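Local coordinates for protein dally-like, isoform A (PDB 6XTZ) that binds Wnt and Hedgehog family proteins as a GPI-anchored cell-surface glypican, shielding the palmitoleate lipid of Wnt so that Wnt can signal at a distance, at residues R221-C226 with T513-Q518; L259-E264 with A517-Q522. The protein carries 5 engineered substitutions. One frame throughout, in Å; residues are numbered along the deposited sequence.

Contact 1: residues R221-C226 with T513-Q518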
loop_
_atom_site.group_PDB
_atom_site.type_symbol
_atom_site.label_atom_id
_atom_site.label_comp_id
_atom_site.label_asym_id
_atom_site.label_seq_id
_atom_site.Cartn_x
_atom_site.Cartn_y
_atom_site.Cartn_z
ATOM N N ARG A 221 18.529 -10.014 -3.646
ATOM C CA ARG A 221 18.877 -11.397 -3.927
ATOM C C ARG A 221 19.078 -12.174 -2.632
ATOM O O ARG A 221 19.448 -11.612 -1.598
ATOM C CB ARG A 221 20.148 -11.475 -4.774
ATOM C CG ARG A 221 20.050 -10.778 -6.120
ATOM C CD ARG A 221 21.374 -10.843 -6.866
ATOM N NE ARG A 221 21.299 -10.217 -8.181
ATOM C CZ ARG A 221 21.545 -8.931 -8.412
ATOM N NH1 ARG A 221 21.453 -8.447 -9.643
ATOM N NH2 ARG A 221 21.882 -8.128 -7.412
ATOM N N LEU A 222 18.824 -13.476 -2.700
ATOM C CA LEU A 222 19.110 -14.349 -1.572
ATOM C C LEU A 222 20.615 -14.426 -1.339
ATOM O O LEU A 222 21.414 -14.329 -2.272
ATOM C CB LEU A 222 18.539 -15.744 -1.822
ATOM C CG LEU A 222 17.034 -15.791 -2.090
ATOM C CD1 LEU A 222 16.573 -17.217 -2.354
ATOM C CD2 LEU A 222 16.268 -15.187 -0.928
ATOM N N ASN A 223 21.002 -14.587 -0.077
ATOM C CA ASN A 223 22.408 -14.646 0.291
ATOM C C ASN A 223 22.877 -16.094 0.401
ATOM O O ASN A 223 22.089 -17.041 0.339
ATOM C CB ASN A 223 22.660 -13.888 1.602
ATOM C CG ASN A 223 21.785 -14.373 2.744
ATOM O OD1 ASN A 223 21.533 -15.569 2.895
ATOM N ND2 ASN A 223 21.319 -13.437 3.561
ATOM N N ALA A 224 24.192 -16.252 0.574
ATOM C CA ALA A 224 24.785 -17.585 0.641
ATOM C C ALA A 224 24.282 -18.373 1.843
ATOM O O ALA A 224 24.131 -19.598 1.757
ATOM C CB ALA A 224 26.308 -17.479 0.675
ATOM N N ASP A 225 24.014 -17.699 2.965
ATOM C CA ASP A 225 23.504 -18.405 4.135
ATOM C C ASP A 225 22.138 -19.020 3.867
ATOM O O ASP A 225 21.800 -20.060 4.447
ATOM C CB ASP A 225 23.435 -17.465 5.339
ATOM C CG ASP A 225 24.808 -17.095 5.869
ATOM O OD1 ASP A 225 25.817 -17.570 5.303
ATOM O OD2 ASP A 225 24.881 -16.333 6.854
ATOM N N CYS A 226 21.341 -18.399 2.993
ATOM C CA CYS A 226 20.047 -18.974 2.644
ATOM C C CYS A 226 20.210 -20.248 1.829
ATOM O O CYS A 226 19.469 -21.217 2.029
ATOM C CB CYS A 226 19.203 -17.958 1.873
ATOM S SG CYS A 226 17.842 -18.706 0.944
ATOM N N THR A 513 23.576 -7.407 6.120
ATOM C CA THR A 513 23.575 -5.950 6.074
ATOM C C THR A 513 23.286 -5.430 4.671
ATOM O O THR A 513 22.667 -4.371 4.516
ATOM C CB THR A 513 24.913 -5.408 6.577
ATOM O OG1 THR A 513 25.221 -6.002 7.844
ATOM C CG2 THR A 513 24.853 -3.891 6.737
ATOM N N LYS A 514 23.723 -6.156 3.640
ATOM C CA LYS A 514 23.452 -5.724 2.273
ATOM C C LYS A 514 21.962 -5.791 1.957
ATOM O O LYS A 514 21.433 -4.926 1.251
ATOM C CB LYS A 514 24.250 -6.574 1.283
ATOM C CG LYS A 514 23.994 -6.230 -0.178
ATOM C CD LYS A 514 24.772 -7.142 -1.115
ATOM C CE LYS A 514 24.488 -6.807 -2.571
ATOM N NZ LYS A 514 25.257 -7.671 -3.508
ATOM N N GLN A 515 21.269 -6.805 2.478
ATOM C CA GLN A 515 19.846 -6.950 2.190
ATOM C C GLN A 515 19.027 -5.861 2.873
ATOM O O GLN A 515 18.135 -5.267 2.256
ATOM C CB GLN A 515 19.361 -8.337 2.612
ATOM C CG GLN A 515 19.902 -9.473 1.754
ATOM C CD GLN A 515 19.442 -10.836 2.233
ATOM O OE1 GLN A 515 19.290 -11.067 3.433
ATOM N NE2 GLN A 515 19.208 -11.745 1.293
ATOM N N THR A 516 19.317 -5.579 4.145
ATOM C CA THR A 516 18.564 -4.549 4.852
ATOM C C THR A 516 18.883 -3.157 4.320
ATOM O O THR A 516 18.051 -2.250 4.426
ATOM C CB THR A 516 18.841 -4.619 6.352
ATOM O OG1 THR A 516 20.179 -4.182 6.615
ATOM C CG2 THR A 516 18.672 -6.044 6.851
ATOM N N ALA A 517 20.073 -2.968 3.745
ATOM C CA ALA A 517 20.397 -1.677 3.150
ATOM C C ALA A 517 19.600 -1.444 1.874
ATOM O O ALA A 517 19.213 -0.307 1.583
ATOM C CB ALA A 517 21.897 -1.581 2.871
ATOM N N GLN A 518 19.334 -2.507 1.108
ATOM C CA GLN A 518 18.482 -2.374 -0.069
ATOM C C GLN A 518 17.034 -2.111 0.317
ATOM O O GLN A 518 16.304 -1.450 -0.431
ATOM C CB GLN A 518 18.568 -3.631 -0.936
ATOM C CG GLN A 518 19.939 -3.902 -1.528
ATOM C CD GLN A 518 19.952 -5.130 -2.420
ATOM O OE1 GLN A 518 20.426 -6.193 -2.024
ATOM N NE2 GLN A 518 19.431 -4.988 -3.632
HETATM O O HOH W 1 20.770 -8.520 -2.911
HETATM O O HOH W 2 18.643 -14.498 2.123
#

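Contact 2: residues L259-E264 with A517-Q522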
loop_
_atom_site.group_PDB
_atom_site.type_symbol
_atom_site.label_atom_id
_atom_site.label_comp_id
_atom_site.label_asym_id
_atom_site.label_seq_id
_atom_site.Cartn_x
_atom_site.Cartn_y
_atom_site.Cartn_z
ATOM N N LEU A 259 13.984 -15.219 3.696
ATOM C CA LEU A 259 13.268 -13.975 3.446
ATOM C C LEU A 259 13.211 -13.082 4.681
ATOM O O LEU A 259 12.300 -12.257 4.808
ATOM C CB LEU A 259 11.855 -14.272 2.944
ATOM C CG LEU A 259 11.733 -15.264 1.786
ATOM C CD1 LEU A 259 10.273 -15.424 1.382
ATOM C CD2 LEU A 259 12.576 -14.822 0.599
ATOM N N HIS A 260 14.172 -13.227 5.597
ATOM C CA HIS A 260 14.128 -12.462 6.839
ATOM C C HIS A 260 14.385 -10.978 6.622
ATOM O O HIS A 260 14.026 -10.170 7.483
ATOM C CB HIS A 260 15.135 -13.019 7.845
ATOM C CG HIS A 260 14.998 -12.435 9.216
ATOM N ND1 HIS A 260 13.837 -12.536 9.954
ATOM C CD2 HIS A 260 15.868 -11.734 9.979
ATOM C CE1 HIS A 260 14.002 -11.928 11.115
ATOM N NE2 HIS A 260 15.225 -11.432 11.155
ATOM N N TYR A 261 14.991 -10.598 5.494
ATOM C CA TYR A 261 15.170 -9.184 5.190
ATOM C C TYR A 261 13.844 -8.455 5.014
ATOM O O TYR A 261 13.840 -7.221 4.938
ATOM C CB TYR A 261 16.030 -9.019 3.934
ATOM C CG TYR A 261 15.408 -9.563 2.665
ATOM C CD1 TYR A 261 15.586 -10.889 2.292
ATOM C CD2 TYR A 261 14.654 -8.745 1.832
ATOM C CE1 TYR A 261 15.022 -11.388 1.130
ATOM C CE2 TYR A 261 14.088 -9.234 0.671
ATOM C CZ TYR A 261 14.273 -10.555 0.324
ATOM O OH TYR A 261 13.708 -11.039 -0.832
ATOM N N GLN A 262 12.731 -9.182 4.950
ATOM C CA GLN A 262 11.402 -8.608 4.817
ATOM C C GLN A 262 10.681 -8.475 6.154
ATOM O O GLN A 262 9.473 -8.224 6.166
ATOM C CB GLN A 262 10.558 -9.458 3.866
ATOM C CG GLN A 262 11.156 -9.637 2.487
ATOM C CD GLN A 262 10.425 -10.685 1.671
ATOM O OE1 GLN A 262 9.573 -11.406 2.185
ATOM N NE2 GLN A 262 10.758 -10.774 0.391
ATOM N N HIS A 263 11.392 -8.636 7.273
ATOM C CA HIS A 263 10.728 -8.694 8.574
ATOM C C HIS A 263 10.066 -7.367 8.922
ATOM O O HIS A 263 8.853 -7.309 9.157
ATOM C CB HIS A 263 11.724 -9.098 9.662
ATOM C CG HIS A 263 11.088 -9.353 10.992
ATOM N ND1 HIS A 263 10.438 -10.531 11.291
ATOM C CD2 HIS A 263 10.987 -8.576 12.097
ATOM C CE1 HIS A 263 9.973 -10.473 12.527
ATOM N NE2 HIS A 263 10.291 -9.297 13.037
ATOM N N GLU A 264 10.864 -6.295 8.990
ATOM C CA GLU A 264 10.319 -4.965 9.243
ATOM C C GLU A 264 9.314 -4.574 8.171
ATOM O O GLU A 264 8.255 -4.013 8.473
ATOM C CB GLU A 264 11.448 -3.935 9.301
ATOM C CG GLU A 264 12.275 -3.945 10.573
ATOM C CD GLU A 264 13.526 -3.093 10.449
ATOM O OE1 GLU A 264 14.498 -3.556 9.815
ATOM O OE2 GLU A 264 13.530 -1.957 10.970
ATOM N N ALA A 517 20.073 -2.968 3.745
ATOM C CA ALA A 517 20.397 -1.677 3.150
ATOM C C ALA A 517 19.600 -1.444 1.874
ATOM O O ALA A 517 19.213 -0.307 1.583
ATOM C CB ALA A 517 21.897 -1.581 2.871
ATOM N N GLN A 518 19.334 -2.507 1.108
ATOM C CA GLN A 518 18.482 -2.374 -0.069
ATOM C C GLN A 518 17.034 -2.111 0.317
ATOM O O GLN A 518 16.304 -1.450 -0.431
ATOM C CB GLN A 518 18.568 -3.631 -0.936
ATOM C CG GLN A 518 19.939 -3.902 -1.528
ATOM C CD GLN A 518 19.952 -5.130 -2.420
ATOM O OE1 GLN A 518 20.426 -6.193 -2.024
ATOM N NE2 GLN A 518 19.431 -4.988 -3.632
ATOM N N MET A 519 16.599 -2.620 1.470
ATOM C CA MET A 519 15.232 -2.426 1.932
ATOM C C MET A 519 15.023 -1.097 2.644
ATOM O O MET A 519 13.876 -0.756 2.950
ATOM C CB MET A 519 14.829 -3.571 2.867
ATOM C CG MET A 519 14.875 -4.948 2.227
ATOM S SD MET A 519 13.551 -5.223 1.034
ATOM C CE MET A 519 12.119 -5.133 2.101
ATOM N N ALA A 520 16.093 -0.342 2.907
ATOM C CA ALA A 520 15.977 0.853 3.738
ATOM C C ALA A 520 15.096 1.907 3.078
ATOM O O ALA A 520 14.189 2.457 3.713
ATOM C CB ALA A 520 17.366 1.419 4.038
ATOM N N SER A 521 15.352 2.207 1.803
ATOM C CA SER A 521 14.563 3.229 1.120
ATOM C C SER A 521 13.127 2.767 0.905
ATOM O O SER A 521 12.195 3.578 0.962
ATOM C CB SER A 521 15.216 3.597 -0.211
ATOM O OG SER A 521 15.272 2.476 -1.073
ATOM N N GLN A 522 12.928 1.473 0.654
ATOM C CA GLN A 522 11.573 0.949 0.506
ATOM C C GLN A 522 10.831 0.965 1.834
ATOM O O GLN A 522 9.617 1.200 1.873
ATOM C CB GLN A 522 11.611 -0.466 -0.066
ATOM C CG GLN A 522 11.668 -0.514 -1.577
ATOM C CD GLN A 522 12.803 0.312 -2.144
ATOM O OE1 GLN A 522 13.968 0.103 -1.804
ATOM N NE2 GLN A 522 12.469 1.266 -3.006
#

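Contact 1: residues R221-C226 with T513-Q518
Q515 reaches from the first turn of helix 513-538 to the backbone just ahead of helix 224-234, where its NE2 gives a hydrogen bond to R221 O at 2.9 Å. The bond is nearly straight, 163° at the hydrogen, and the acceptor lies in the plane of the Q515 amide. Beyond CG the side chain is extended, which carries the amide across to the other segment. NE2 makes a second bond, to a water that also accepts from N223 N, so this one amide nitrogen serves both the carbonyl of R221 and, through the water, the backbone of N223. N223 is the N-cap of helix 224-234: with CG between its backbone N and carbonyl carbon (chi1 55°), OD1 turns back to accept from C226 N at 2.8 Å. Its ND2 points the other way, bonding P510 O and lying 3.1 Å from Q515 OE1, the two amide planes 33° apart. A leucine in place of Q515 would probably leave R221 O without its side-chain donor and the bridging water without one of its anchors. Farther along the helix a second water accepts from R221 N at 2.8 Å and lies so close to Q518 OE1 that the detail of that approach is doubtful, while Q518 NE2 bonds N219 O.

Contact 2: residues L259-E264 with A517-Q522
With CG set between its backbone N and carbonyl carbon (chi1 64°), the ring of Y261 meets M519, whose chain leaves helix 513-538 with CG beside the backbone N and then bends twice, at chi2 and at chi3. The result is a Met-aromatic contact of the edge type, buried in the all-helical glypican core protein, between the turn that joins helix 248-258 to helix 263-283 and the last modelled helix, 513-538. The sulfur sits beside the ring close to its plane, 5.0 Å from the centroid and 86° off the ring normal. It approaches the CD2 and CE2 side of the ring, with SD 3.8 Å from CD2, and the two side chains cross at about a right angle.

The backbone of the turn takes part as well. CG of M519 rests 3.7 Å from Y261 O, and its CE lies near the same oxygen, so the folded methionine packs against both the ring edge and the carbonyl of a single residue. M519 offers that oxygen only carbon atoms, and no hydrogen bond passes between the two segments, which meet through apolar and sulfur-aromatic packing.

Q262, at the N-cap position of helix 263-283, lays its CG over one face of the Y261 ring, so the tyrosine has an aliphatic group on a face and a thioether at an edge. Around this core, V220 and Q515 also touch Y261, while W460 and L463 of helix 459-467 pack on Q262. Extended beyond CG, Q262 runs alongside the ring to its hydroxyl end, where NE2 gives a weak hydrogen bond to Y261 OH at 3.2 Å.

Contacts 1 and 2 follow one another along the start of helix 513-538, sharing A517 and Q518, with centres about 9 Å apart. Their other halves come in the same order along the chain: 221-226 leads into helix 224-234, and 259-264 leads into helix 263-283. The contacts also touch each other, Q515 CB lying 3.6 Å from Y261 CB and L222 CD2 4.0 Å from L259 CD2, while a disulfide joins C226 of contact 1 to C258, the residue just before 259-264. Helix 513-538, which follows the long unmodelled region 324-437 in sequence, is thereby docked on the earlier part of the glypican core, well away from the palmitoleoyl serine pocket.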